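PDB 6DGB: IS607 family transposase IS1535, which probably binds DNA and exchanges its strands as a serine recombinase that moves an IS607-family transposon, the chain here being its C-terminal catalytic domain. Local coordinates for residues D18-R23 / V66-D71; T25-E30 / R91-D96; V39-S44 / K49-R54; C106-V111 / R131-A136. All blocks are in the same frame, centred on the assembly; numbering follows the deposited sequence.

Contact 1: D18-R23 / V66-D71; sequences DRQVAR and VVEHRD
The guanidinium of Arg19 overlaps the carboxylate of Glu68, and the pair is joined by a salt bridge of 2.8 Å from Arg19 NH1 to Glu68 OE1. The two side chains meet at about a right angle, with their planar groups tilted by 30°. Arg19 NH1 sits between both oxygens of Glu68, equally near each, while OE1 comes in obliquely to the guanidinium, and no coplanar paired arrangement forms. Arg19 gets there through its torsions: CG lies anti to the backbone N (chi1 -175°), and a bend at chi3 turns the guanidinium toward the carboxylate. Glu68 reaches out from the other side as an extended chain. Alongside the salt bridge, Gln20 brings its CG to 3.4 Å from Glu68 OE1, while Arg23 adds CB, 3.8 Å from Glu68 OE2, before its outer end turns elsewhere. The Gln20 amide works through water instead: the water donates to Gln20 OE1 and accepts from Glu68 N at 2.7 Å. Gln20 OE1 also takes a hydrogen bond from Arg7 N, which ties the amide to the sheet. The principle illustrated is a buried glutamate whose charge is met by an arginine at the surface. In the fold, helix 14-30 lies against the parallel sheet here, with Gln20 resting on Ala6 and Val8 of strand 3-8, and Glu68 rising to it just past the end of strand 64-67.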
loop_
_atom_site.group_PDB
_atom_site.type_symbol
_atom_site.label_atom_id
_atom_site.label_comp_id
_atom_site.label_asym_id
_atom_site.label_seq_id
_atom_site.Cartn_x
_atom_site.Cartn_y
_atom_site.Cartn_z
ATOM N N ASP A 18 6.843 -5.983 -21.975
ATOM C CA ASP A 18 6.778 -7.070 -22.950
ATOM C C ASP A 18 7.081 -8.401 -22.275
ATOM O O ASP A 18 6.376 -9.367 -22.516
ATOM C CB ASP A 18 7.683 -6.814 -24.177
ATOM C CG ASP A 18 7.473 -5.472 -24.885
ATOM O OD1 ASP A 18 6.553 -4.705 -24.471
ATOM O OD2 ASP A 18 8.280 -5.142 -25.783
ATOM N N ARG A 19 8.075 -8.438 -21.389
ATOM C CA ARG A 19 8.433 -9.634 -20.622
ATOM C C ARG A 19 7.253 -10.096 -19.713
ATOM O O ARG A 19 7.059 -11.302 -19.525
ATOM C CB ARG A 19 9.703 -9.357 -19.804
ATOM C CG ARG A 19 10.277 -10.564 -19.047
ATOM C CD ARG A 19 11.346 -10.138 -18.052
ATOM N NE ARG A 19 10.856 -9.088 -17.154
ATOM C CZ ARG A 19 10.274 -9.313 -15.985
ATOM N NH1 ARG A 19 10.139 -10.553 -15.531
ATOM N NH2 ARG A 19 9.843 -8.300 -15.247
ATOM N N GLN A 20 6.461 -9.123 -19.190
ATOM C CA GLN A 20 5.272 -9.340 -18.369
ATOM C C GLN A 20 4.102 -9.892 -19.195
ATOM O O GLN A 20 3.597 -10.957 -18.868
ATOM C CB GLN A 20 4.887 -8.050 -17.636
ATOM C CG GLN A 20 5.729 -7.830 -16.392
ATOM C CD GLN A 20 5.563 -6.463 -15.798
ATOM O OE1 GLN A 20 4.571 -6.159 -15.136
ATOM N NE2 GLN A 20 6.571 -5.630 -15.966
ATOM N N VAL A 21 3.720 -9.220 -20.295
ATOM C CA VAL A 21 2.651 -9.655 -21.201
ATOM C C VAL A 21 2.935 -11.074 -21.705
ATOM O O VAL A 21 2.018 -11.890 -21.740
ATOM C CB VAL A 21 2.446 -8.641 -22.366
ATOM C CG1 VAL A 21 1.458 -9.146 -23.421
ATOM C CG2 VAL A 21 1.992 -7.293 -21.836
ATOM N N ALA A 22 4.203 -11.374 -22.057
ATOM C CA ALA A 22 4.608 -12.689 -22.556
ATOM C C ALA A 22 4.427 -13.780 -21.486
ATOM O O ALA A 22 3.730 -14.774 -21.735
ATOM C CB ALA A 22 6.041 -12.652 -23.070
ATOM N N ARG A 23 4.998 -13.568 -20.283
ATOM C CA ARG A 23 4.843 -14.516 -19.184
ATOM C C ARG A 23 3.339 -14.685 -18.818
ATOM O O ARG A 23 2.898 -15.831 -18.705
ATOM C CB ARG A 23 5.758 -14.155 -17.996
ATOM C CG ARG A 23 5.543 -14.974 -16.699
ATOM C CD ARG A 23 5.896 -16.463 -16.792
ATOM N NE ARG A 23 4.983 -17.274 -15.981
ATOM C CZ ARG A 23 4.362 -18.372 -16.407
ATOM N NH1 ARG A 23 4.586 -18.838 -17.632
ATOM N NH2 ARG A 23 3.528 -19.026 -15.603
ATOM N N VAL A 66 -4.459 -11.367 -12.528
ATOM C CA VAL A 66 -3.174 -12.036 -12.681
ATOM C C VAL A 66 -2.047 -11.011 -12.892
ATOM O O VAL A 66 -2.094 -10.190 -13.819
ATOM C CB VAL A 66 -3.228 -13.148 -13.791
ATOM C CG1 VAL A 66 -1.969 -14.012 -13.802
ATOM C CG2 VAL A 66 -4.465 -14.026 -13.646
ATOM N N VAL A 67 -1.037 -11.081 -12.010
ATOM C CA VAL A 67 0.210 -10.296 -12.057
ATOM C C VAL A 67 1.447 -11.206 -12.202
ATOM O O VAL A 67 1.386 -12.367 -11.792
ATOM C CB VAL A 67 0.375 -9.352 -10.847
ATOM C CG1 VAL A 67 -0.440 -8.090 -11.038
ATOM C CG2 VAL A 67 0.065 -10.053 -9.528
ATOM N N GLU A 68 2.577 -10.674 -12.701
ATOM C CA GLU A 68 3.785 -11.485 -12.808
ATOM C C GLU A 68 4.352 -11.693 -11.412
ATOM O O GLU A 68 4.498 -12.836 -10.990
ATOM C CB GLU A 68 4.812 -10.874 -13.759
ATOM C CG GLU A 68 6.019 -11.776 -13.957
ATOM C CD GLU A 68 7.155 -11.229 -14.796
ATOM O OE1 GLU A 68 7.559 -10.064 -14.572
ATOM O OE2 GLU A 68 7.709 -12.002 -15.612
ATOM N N HIS A 69 4.628 -10.598 -10.688
ATOM C CA HIS A 69 5.097 -10.652 -9.313
ATOM C C HIS A 69 4.087 -9.826 -8.559
ATOM O O HIS A 69 3.367 -9.033 -9.183
ATOM C CB HIS A 69 6.499 -10.021 -9.149
ATOM C CG HIS A 69 7.627 -10.640 -9.936
ATOM N ND1 HIS A 69 7.634 -11.989 -10.291
ATOM C CD2 HIS A 69 8.775 -10.072 -10.388
ATOM C CE1 HIS A 69 8.760 -12.183 -10.965
ATOM N NE2 HIS A 69 9.475 -11.059 -11.058
ATOM N N ARG A 70 4.036 -9.999 -7.214
ATOM C CA ARG A 70 3.162 -9.264 -6.281
ATOM C C ARG A 70 3.384 -7.749 -6.364
ATOM O O ARG A 70 2.408 -7.006 -6.452
ATOM C CB ARG A 70 3.412 -9.729 -4.837
ATOM C CG ARG A 70 2.220 -10.413 -4.179
ATOM C CD ARG A 70 2.545 -10.961 -2.794
ATOM N NE ARG A 70 1.353 -11.485 -2.118
ATOM C CZ ARG A 70 0.798 -12.666 -2.379
ATOM N NH1 ARG A 70 1.308 -13.456 -3.315
ATOM N NH2 ARG A 70 -0.276 -13.061 -1.713
ATOM N N ASP A 71 4.667 -7.297 -6.382
ATOM C CA ASP A 71 5.074 -5.885 -6.415
ATOM C C ASP A 71 4.573 -5.086 -7.622
ATOM O O ASP A 71 4.663 -3.854 -7.606
ATOM C CB ASP A 71 6.596 -5.738 -6.275
ATOM C CG ASP A 71 7.388 -6.490 -7.320
ATOM O OD1 ASP A 71 7.739 -7.668 -7.063
ATOM O OD2 ASP A 71 7.688 -5.892 -8.383
HETATM O O HOH W 1 2.500 -8.378 -14.167
#

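Contact 2: T25-E30 / R91-D96; sequences TAWATE and RIVVAD
This is an apolar helix-on-sheet contact in the alpha/beta fold of the resolvase-type catalytic domain, where the C-terminal part of helix 14-30 covers the edge strand 91-94 of the parallel sheet. One aromatic residue does the work on the helix side. Trp27 has its CG anti to the backbone N (chi1 -175°), which sends the indole out from the helix toward the strand, and two residues of the opposing segment receive it. Val93, in the strand, and Ala95, just beyond its end, both direct their side chains at the helix, whereas Val94 between them faces the other way. The indole is thus spanned along its length: Ala95 supports the pyrrole part and Val93 the benzene part, each methyl approaching obliquely. No hydrogen bond crosses between the segments. Trp27 also touches Val66 of strand 64-67 and Leu33, and Arg31 makes a cation-pi contact with it, so one residue bridges helix, two strands and the following loop. The two closest approaches are equal, with CD1 of Trp27 3.5 Å from CB of Ala95 and CZ2 of Trp27 3.5 Å from CG1 of Val93.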
loop_
_atom_site.group_PDB
_atom_site.type_symbol
_atom_site.label_atom_id
_atom_site.label_comp_id
_atom_site.label_asym_id
_atom_site.label_seq_id
_atom_site.Cartn_x
_atom_site.Cartn_y
_atom_site.Cartn_z
ATOM N N THR A 25 0.537 -14.273 -20.809
ATOM C CA THR A 25 -0.230 -15.004 -21.814
ATOM C C THR A 25 0.197 -16.439 -21.845
ATOM O O THR A 25 -0.620 -17.292 -22.183
ATOM C CB THR A 25 -0.236 -14.347 -23.184
ATOM O OG1 THR A 25 1.007 -13.695 -23.406
ATOM C CG2 THR A 25 -1.391 -13.381 -23.349
ATOM N N ALA A 26 1.458 -16.729 -21.448
ATOM C CA ALA A 26 1.938 -18.107 -21.350
ATOM C C ALA A 26 1.129 -18.756 -20.224
ATOM O O ALA A 26 0.641 -19.879 -20.391
ATOM C CB ALA A 26 3.419 -18.137 -21.022
ATOM N N TRP A 27 0.924 -17.999 -19.113
ATOM C CA TRP A 27 0.152 -18.419 -17.944
ATOM C C TRP A 27 -1.267 -18.761 -18.391
ATOM O O TRP A 27 -1.690 -19.898 -18.207
ATOM C CB TRP A 27 0.168 -17.325 -16.861
ATOM C CG TRP A 27 -0.488 -17.706 -15.564
ATOM C CD1 TRP A 27 0.131 -18.107 -14.413
ATOM C CD2 TRP A 27 -1.887 -17.642 -15.264
ATOM N NE1 TRP A 27 -0.802 -18.324 -13.425
ATOM C CE2 TRP A 27 -2.049 -18.048 -13.923
ATOM C CE3 TRP A 27 -3.030 -17.292 -16.010
ATOM C CZ2 TRP A 27 -3.305 -18.144 -13.326
ATOM C CZ3 TRP A 27 -4.274 -17.388 -15.420
ATOM C CH2 TRP A 27 -4.404 -17.794 -14.092
ATOM N N ALA A 28 -1.960 -17.823 -19.055
ATOM C CA ALA A 28 -3.322 -18.006 -19.539
ATOM C C ALA A 28 -3.514 -19.159 -20.512
ATOM O O ALA A 28 -4.491 -19.875 -20.338
ATOM C CB ALA A 28 -3.845 -16.720 -20.143
ATOM N N THR A 29 -2.620 -19.339 -21.527
ATOM C CA THR A 29 -2.730 -20.409 -22.535
ATOM C C THR A 29 -2.495 -21.805 -21.963
ATOM O O THR A 29 -3.063 -22.770 -22.486
ATOM C CB THR A 29 -1.846 -20.177 -23.783
ATOM O OG1 THR A 29 -0.466 -20.217 -23.446
ATOM C CG2 THR A 29 -2.175 -18.897 -24.527
ATOM N N GLU A 30 -1.650 -21.920 -20.904
ATOM C CA GLU A 30 -1.349 -23.178 -20.203
ATOM C C GLU A 30 -2.610 -23.780 -19.593
ATOM O O GLU A 30 -2.713 -24.998 -19.520
ATOM C CB GLU A 30 -0.327 -22.948 -19.095
ATOM C CG GLU A 30 1.108 -23.044 -19.565
ATOM C CD GLU A 30 2.154 -22.584 -18.565
ATOM O OE1 GLU A 30 1.832 -22.477 -17.358
ATOM O OE2 GLU A 30 3.306 -22.343 -18.992
ATOM N N ARG A 91 -10.025 -12.649 -6.483
ATOM C CA ARG A 91 -8.659 -12.926 -6.036
ATOM C C ARG A 91 -7.550 -12.456 -6.982
ATOM O O ARG A 91 -7.776 -12.225 -8.167
ATOM C CB ARG A 91 -8.473 -14.426 -5.698
ATOM C CG ARG A 91 -8.579 -15.367 -6.877
ATOM C CD ARG A 91 -8.321 -16.802 -6.468
ATOM N NE ARG A 91 -8.402 -17.696 -7.623
ATOM C CZ ARG A 91 -9.537 -18.215 -8.084
ATOM N NH1 ARG A 91 -10.694 -17.948 -7.479
ATOM N NH2 ARG A 91 -9.526 -19.002 -9.152
ATOM N N ILE A 92 -6.338 -12.335 -6.415
ATOM C CA ILE A 92 -5.102 -11.960 -7.092
ATOM C C ILE A 92 -4.267 -13.224 -7.282
ATOM O O ILE A 92 -3.969 -13.933 -6.310
ATOM C CB ILE A 92 -4.348 -10.872 -6.281
ATOM C CG1 ILE A 92 -5.078 -9.530 -6.378
ATOM C CG2 ILE A 92 -2.888 -10.732 -6.726
ATOM C CD1 ILE A 92 -5.146 -8.846 -5.233
ATOM N N VAL A 93 -3.885 -13.503 -8.538
ATOM C CA VAL A 93 -3.027 -14.648 -8.840
ATOM C C VAL A 93 -1.618 -14.112 -9.168
ATOM O O VAL A 93 -1.500 -13.089 -9.841
ATOM C CB VAL A 93 -3.618 -15.589 -9.928
ATOM C CG1 VAL A 93 -2.741 -16.814 -10.120
ATOM C CG2 VAL A 93 -5.034 -16.020 -9.574
ATOM N N VAL A 94 -0.567 -14.750 -8.616
ATOM C CA VAL A 94 0.834 -14.388 -8.881
ATOM C C VAL A 94 1.458 -15.504 -9.714
ATOM O O VAL A 94 1.536 -16.645 -9.258
ATOM C CB VAL A 94 1.637 -14.076 -7.596
ATOM C CG1 VAL A 94 3.044 -13.612 -7.941
ATOM C CG2 VAL A 94 0.924 -13.014 -6.765
ATOM N N ALA A 95 1.852 -15.180 -10.946
ATOM C CA ALA A 95 2.408 -16.123 -11.942
ATOM C C ALA A 95 3.860 -16.557 -11.709
ATOM O O ALA A 95 4.278 -17.571 -12.273
ATOM C CB ALA A 95 2.264 -15.541 -13.346
ATOM N N ASP A 96 4.625 -15.780 -10.922
ATOM C CA ASP A 96 6.040 -16.019 -10.611
ATOM C C ASP A 96 6.406 -15.460 -9.219
ATOM O O ASP A 96 6.046 -14.323 -8.905
ATOM C CB ASP A 96 6.955 -15.332 -11.660
ATOM C CG ASP A 96 7.487 -16.171 -12.818
ATOM O OD1 ASP A 96 7.363 -17.422 -12.760
ATOM O OD2 ASP A 96 8.059 -15.574 -13.772
#

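Contact 3: V39-S44 / K49-R54; sequences VCEVGS and KRPKLR
The carboxylate of Glu41 is gripped by several groups at once, at the point where strand 37-42 faces the start of helix 51-58 within a beta-alpha-beta unit of the resolvase-type fold. Glu41 OE2 accepts a hydrogen bond from Lys52 N at 3.3 Å, met on the syn side and 26° out of the carboxylate plane. Glu41 OE1 takes a weak one from Leu53 N at 3.2 Å, and also pairs with Tyr5 OH from the neighbouring strand 3-8. One acidic side chain therefore meets two backbone N-H groups of the helix's first turn, through one sound bond and one weak bond. Glu41 points toward the helix with CG anti to its backbone N (chi1 175°), then bends at chi2 to bring both oxygens over the turn. Arg50, at the N-cap position, runs across the glutamate at about a right angle, its CG 3.4 Å from Glu41 CD. The two charges are near but not bonded: Glu41 OE1 lies well out of the guanidinium plane, 4.4 Å from Arg50 NE, and no N-H points at it. Arg50 NH2 is instead held by Leu73 O, and the carbonyl O of Ser44 sits over one face without a proper hydrogen bond. Lys52 slides past Glu41 in the opposite direction, its stem covering Val39. At the helix start, Arg50 and Leu53 pack on His80 of the second subunit. The extended Lys52 chain ends in a hydrogen bond from NZ to Cys40 O, 3.2 Å long, with a C=O...N angle of 159°.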
loop_
_atom_site.group_PDB
_atom_site.type_symbol
_atom_site.label_atom_id
_atom_site.label_comp_id
_atom_site.label_asym_id
_atom_site.label_seq_id
_atom_site.Cartn_x
_atom_site.Cartn_y
_atom_site.Cartn_z
ATOM N N VAL A 39 -3.899 -5.816 -19.621
ATOM C CA VAL A 39 -3.747 -4.420 -19.210
ATOM C C VAL A 39 -2.318 -4.037 -18.889
ATOM O O VAL A 39 -1.737 -4.574 -17.952
ATOM C CB VAL A 39 -4.699 -4.052 -18.029
ATOM C CG1 VAL A 39 -4.513 -2.599 -17.599
ATOM C CG2 VAL A 39 -6.157 -4.345 -18.366
ATOM N N CYS A 40 -1.784 -3.043 -19.611
ATOM C CA CYS A 40 -0.437 -2.525 -19.416
ATOM C C CYS A 40 -0.556 -1.146 -18.839
ATOM O O CYS A 40 -1.259 -0.312 -19.410
ATOM C CB CYS A 40 0.323 -2.509 -20.736
ATOM S SG CYS A 40 0.622 -4.149 -21.444
ATOM N N GLU A 41 0.139 -0.880 -17.740
ATOM C CA GLU A 41 0.097 0.413 -17.093
ATOM C C GLU A 41 1.508 0.932 -16.818
ATOM O O GLU A 41 2.411 0.147 -16.533
ATOM C CB GLU A 41 -0.694 0.247 -15.773
ATOM C CG GLU A 41 -0.786 1.462 -14.846
ATOM C CD GLU A 41 -2.169 1.746 -14.281
ATOM O OE1 GLU A 41 -2.677 0.911 -13.498
ATOM O OE2 GLU A 41 -2.731 2.822 -14.590
ATOM N N VAL A 42 1.683 2.270 -16.883
ATOM C CA VAL A 42 2.907 3.004 -16.501
ATOM C C VAL A 42 2.495 3.859 -15.279
ATOM O O VAL A 42 1.535 4.641 -15.349
ATOM C CB VAL A 42 3.553 3.851 -17.633
ATOM C CG1 VAL A 42 5.033 4.113 -17.344
ATOM C CG2 VAL A 42 3.388 3.184 -18.994
ATOM N N GLY A 43 3.140 3.625 -14.152
ATOM C CA GLY A 43 2.763 4.304 -12.921
ATOM C C GLY A 43 3.534 3.838 -11.708
ATOM O O GLY A 43 4.305 2.878 -11.791
ATOM N N SER A 44 3.320 4.539 -10.572
ATOM C CA SER A 44 3.979 4.353 -9.274
ATOM C C SER A 44 3.657 3.021 -8.617
ATOM O O SER A 44 2.491 2.637 -8.547
ATOM C CB SER A 44 3.592 5.499 -8.337
ATOM O OG SER A 44 3.731 5.204 -6.953
ATOM N N LYS A 49 -1.273 7.779 -8.532
ATOM C CA LYS A 49 -2.466 7.324 -9.275
ATOM C C LYS A 49 -2.205 6.322 -10.419
ATOM O O LYS A 49 -1.248 6.455 -11.190
ATOM C CB LYS A 49 -3.282 8.509 -9.818
ATOM N N ARG A 50 -3.096 5.326 -10.511
ATOM C CA ARG A 50 -3.101 4.261 -11.497
ATOM C C ARG A 50 -4.545 3.962 -11.819
ATOM O O ARG A 50 -5.189 3.149 -11.145
ATOM C CB ARG A 50 -2.358 3.041 -10.977
ATOM C CG ARG A 50 -0.911 3.100 -11.390
ATOM C CD ARG A 50 -0.011 2.732 -10.266
ATOM N NE ARG A 50 0.059 1.282 -10.127
ATOM C CZ ARG A 50 0.029 0.615 -8.976
ATOM N NH1 ARG A 50 -0.078 1.269 -7.819
ATOM N NH2 ARG A 50 0.111 -0.706 -8.970
ATOM N N PRO A 51 -5.086 4.708 -12.806
ATOM C CA PRO A 51 -6.521 4.584 -13.136
ATOM C C PRO A 51 -6.940 3.283 -13.792
ATOM O O PRO A 51 -8.125 2.959 -13.751
ATOM C CB PRO A 51 -6.777 5.782 -14.045
ATOM C CG PRO A 51 -5.443 6.050 -14.669
ATOM C CD PRO A 51 -4.431 5.753 -13.617
ATOM N N LYS A 52 -5.980 2.566 -14.418
ATOM C CA LYS A 52 -6.217 1.274 -15.063
ATOM C C LYS A 52 -6.489 0.214 -13.978
ATOM O O LYS A 52 -7.452 -0.546 -14.119
ATOM C CB LYS A 52 -5.036 0.863 -15.942
ATOM C CG LYS A 52 -4.828 1.782 -17.140
ATOM C CD LYS A 52 -4.138 1.063 -18.293
ATOM C CE LYS A 52 -4.168 1.836 -19.590
ATOM N NZ LYS A 52 -3.861 0.962 -20.763
ATOM N N LEU A 53 -5.686 0.217 -12.867
ATOM C CA LEU A 53 -5.846 -0.697 -11.728
ATOM C C LEU A 53 -7.062 -0.326 -10.881
ATOM O O LEU A 53 -7.713 -1.211 -10.314
ATOM C CB LEU A 53 -4.571 -0.793 -10.866
ATOM C CG LEU A 53 -4.586 -1.801 -9.702
ATOM C CD1 LEU A 53 -4.803 -3.233 -10.172
ATOM C CD2 LEU A 53 -3.322 -1.731 -8.940
ATOM N N ARG A 54 -7.379 0.981 -10.815
ATOM C CA ARG A 54 -8.549 1.496 -10.114
ATOM C C ARG A 54 -9.792 0.911 -10.800
ATOM O O ARG A 54 -10.589 0.247 -10.144
ATOM C CB ARG A 54 -8.546 3.037 -10.131
ATOM C CG ARG A 54 -9.738 3.708 -9.419
ATOM C CD ARG A 54 -9.694 5.231 -9.460
ATOM N NE ARG A 54 -9.523 5.766 -10.820
ATOM C CZ ARG A 54 -10.515 6.129 -11.631
ATOM N NH1 ARG A 54 -11.779 6.027 -11.235
ATOM N NH2 ARG A 54 -10.250 6.592 -12.845
#

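Contact 4: C106-V111 / R131-A136; sequences CDMIEV and RAVTEA
Two consecutive helices, 104-120 and 125-135, come together here with their backbones nearest at Ile109 and Val133, whose CA atoms are 6.6 Å apart. Val133 is the residue that projects across, and it is received by two neighbours on the first helix. One methyl does most of the touching: Val133 CG2 lies 3.6 Å from Ile109 CG1 and 3.8 Å from Met108 CB. CG2 stands beside the backbone N and CG1 anti to it (chi1 153°), a branched front toward the first helix. Ile109 crosses the valine at about a right angle and offers the CG1 branch, its CG2 methyl being turned elsewhere. Met108 instead folds at chi3 (76°), which brings its terminal CE back to within 3.8 Å of Val133 CG2, so the thioether chain touches the valine at base and tip. Leu112, further along helix 104-120, also touches Val133 and Ala132. The helix pair lies at the dimer interface: Leu112 of the second subunit packs on Met108, Val111 of the second subunit on Val111 of this chain, and Glu135 O of the second subunit accepts a hydrogen bond from Arg131. Between the segments no hydrogen bond or salt bridge forms, and all three touching residues are buried. The pairing therefore rests on apolar burial and the fit of branched and flexible side chains, with no directional bond between these two segments.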
loop_
_atom_site.group_PDB
_atom_site.type_symbol
_atom_site.label_atom_id
_atom_site.label_comp_id
_atom_site.label_asym_id
_atom_site.label_seq_id
_atom_site.Cartn_x
_atom_site.Cartn_y
_atom_site.Cartn_z
ATOM N N CYS A 106 14.220 3.378 -7.698
ATOM C CA CYS A 106 13.403 4.508 -8.125
ATOM C C CYS A 106 12.225 4.673 -7.181
ATOM O O CYS A 106 11.771 5.800 -6.979
ATOM C CB CYS A 106 12.961 4.355 -9.576
ATOM S SG CYS A 106 14.259 4.748 -10.770
ATOM N N ASP A 107 11.769 3.557 -6.563
ATOM C CA ASP A 107 10.667 3.547 -5.594
ATOM C C ASP A 107 11.156 4.037 -4.232
ATOM O O ASP A 107 10.370 4.611 -3.482
ATOM C CB ASP A 107 9.949 2.171 -5.524
ATOM C CG ASP A 107 8.900 1.912 -6.621
ATOM O OD1 ASP A 107 8.783 2.742 -7.564
ATOM O OD2 ASP A 107 8.218 0.882 -6.553
ATOM N N MET A 108 12.469 3.871 -3.946
ATOM C CA MET A 108 13.140 4.327 -2.715
ATOM C C MET A 108 13.191 5.871 -2.733
ATOM O O MET A 108 12.985 6.517 -1.704
ATOM C CB MET A 108 14.561 3.739 -2.651
ATOM C CG MET A 108 15.053 3.412 -1.257
ATOM S SD MET A 108 16.263 2.032 -1.194
ATOM C CE MET A 108 17.760 2.847 -1.786
ATOM N N ILE A 109 13.424 6.454 -3.931
ATOM C CA ILE A 109 13.460 7.902 -4.145
ATOM C C ILE A 109 12.049 8.498 -4.045
ATOM O O ILE A 109 11.897 9.465 -3.309
ATOM C CB ILE A 109 14.215 8.297 -5.446
ATOM C CG1 ILE A 109 15.674 7.781 -5.402
ATOM C CG2 ILE A 109 14.178 9.821 -5.676
ATOM C CD1 ILE A 109 16.376 7.692 -6.688
ATOM N N GLU A 110 11.023 7.949 -4.747
ATOM C CA GLU A 110 9.661 8.511 -4.669
ATOM C C GLU A 110 9.058 8.417 -3.251
ATOM O O GLU A 110 8.291 9.305 -2.877
ATOM C CB GLU A 110 8.699 7.971 -5.745
ATOM C CG GLU A 110 8.185 6.546 -5.558
ATOM C CD GLU A 110 7.656 5.847 -6.806
ATOM O OE1 GLU A 110 8.408 5.736 -7.804
ATOM O OE2 GLU A 110 6.509 5.349 -6.761
ATOM N N VAL A 111 9.473 7.410 -2.444
ATOM C CA VAL A 111 9.054 7.238 -1.044
ATOM C C VAL A 111 9.677 8.343 -0.199
ATOM O O VAL A 111 8.955 9.061 0.497
ATOM C CB VAL A 111 9.406 5.817 -0.490
ATOM C CG1 VAL A 111 9.505 5.798 1.034
ATOM C CG2 VAL A 111 8.400 4.778 -0.951
ATOM N N ARG A 131 20.270 12.410 -1.836
ATOM C CA ARG A 131 21.453 12.312 -0.973
ATOM C C ARG A 131 21.269 11.138 0.001
ATOM O O ARG A 131 22.248 10.504 0.401
ATOM C CB ARG A 131 21.655 13.587 -0.150
ATOM C CG ARG A 131 21.959 14.866 -0.925
ATOM C CD ARG A 131 21.957 16.117 -0.035
ATOM N NE ARG A 131 20.949 16.047 1.034
ATOM C CZ ARG A 131 20.204 17.063 1.471
ATOM N NH1 ARG A 131 20.299 18.262 0.902
ATOM N NH2 ARG A 131 19.332 16.877 2.458
ATOM N N ALA A 132 20.006 10.873 0.398
ATOM C CA ALA A 132 19.617 9.799 1.312
ATOM C C ALA A 132 19.794 8.431 0.679
ATOM O O ALA A 132 20.435 7.588 1.307
ATOM C CB ALA A 132 18.180 9.978 1.777
ATOM N N VAL A 133 19.250 8.208 -0.558
ATOM C CA VAL A 133 19.371 6.951 -1.313
ATOM C C VAL A 133 20.856 6.667 -1.564
ATOM O O VAL A 133 21.281 5.512 -1.557
ATOM C CB VAL A 133 18.489 6.966 -2.601
ATOM C CG1 VAL A 133 19.036 6.069 -3.713
ATOM C CG2 VAL A 133 17.054 6.588 -2.264
ATOM N N THR A 134 21.645 7.746 -1.670
ATOM C CA THR A 134 23.084 7.729 -1.887
ATOM C C THR A 134 23.817 7.253 -0.613
ATOM O O THR A 134 24.637 6.350 -0.728
ATOM C CB THR A 134 23.519 9.098 -2.449
ATOM O OG1 THR A 134 23.104 9.183 -3.826
ATOM C CG2 THR A 134 25.017 9.376 -2.299
ATOM N N GLU A 135 23.503 7.819 0.583
ATOM C CA GLU A 135 24.131 7.432 1.865
ATOM C C GLU A 135 23.853 5.965 2.274
ATOM O O GLU A 135 24.630 5.369 3.040
ATOM C CB GLU A 135 23.771 8.406 3.005
ATOM C CG GLU A 135 24.753 8.380 4.184
ATOM C CD GLU A 135 26.124 9.034 4.059
ATOM O OE1 GLU A 135 26.769 8.896 2.994
ATOM O OE2 GLU A 135 26.596 9.606 5.069
ATOM N N ALA A 136 22.772 5.390 1.722
ATOM C CA ALA A 136 22.334 4.021 1.938
ATOM C C ALA A 136 22.803 3.158 0.773
ATOM O O ALA A 136 21.991 2.507 0.109
ATOM C CB ALA A 136 20.819 3.983 2.052
#

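How the contacts relate
Contacts 1 and 2 lie side by side, centres about 8 Å apart, where helix 14-30 covers neighbouring strands 64-67 and 91-94; backbone bonds between Val67 and residues Val93 and Ala95 join them. Contact 3 forms and closes within the chain stretch spanned by both, joining strand 37-42 of the same sheet to helix 51-58 on its other face. Centre to centre it is about 14 Å from contact 1, which it meets through Cys40 and Val21. Contact 4 comes last, in the C-terminal helix pair, its centre about 32 Å from that of contact 2. Ser44 OG and Glu110 OE2, hydrogen-bonded, link it to contact 3, and the start of helix 51-58 and the C-terminal helix pair both face the second subunit.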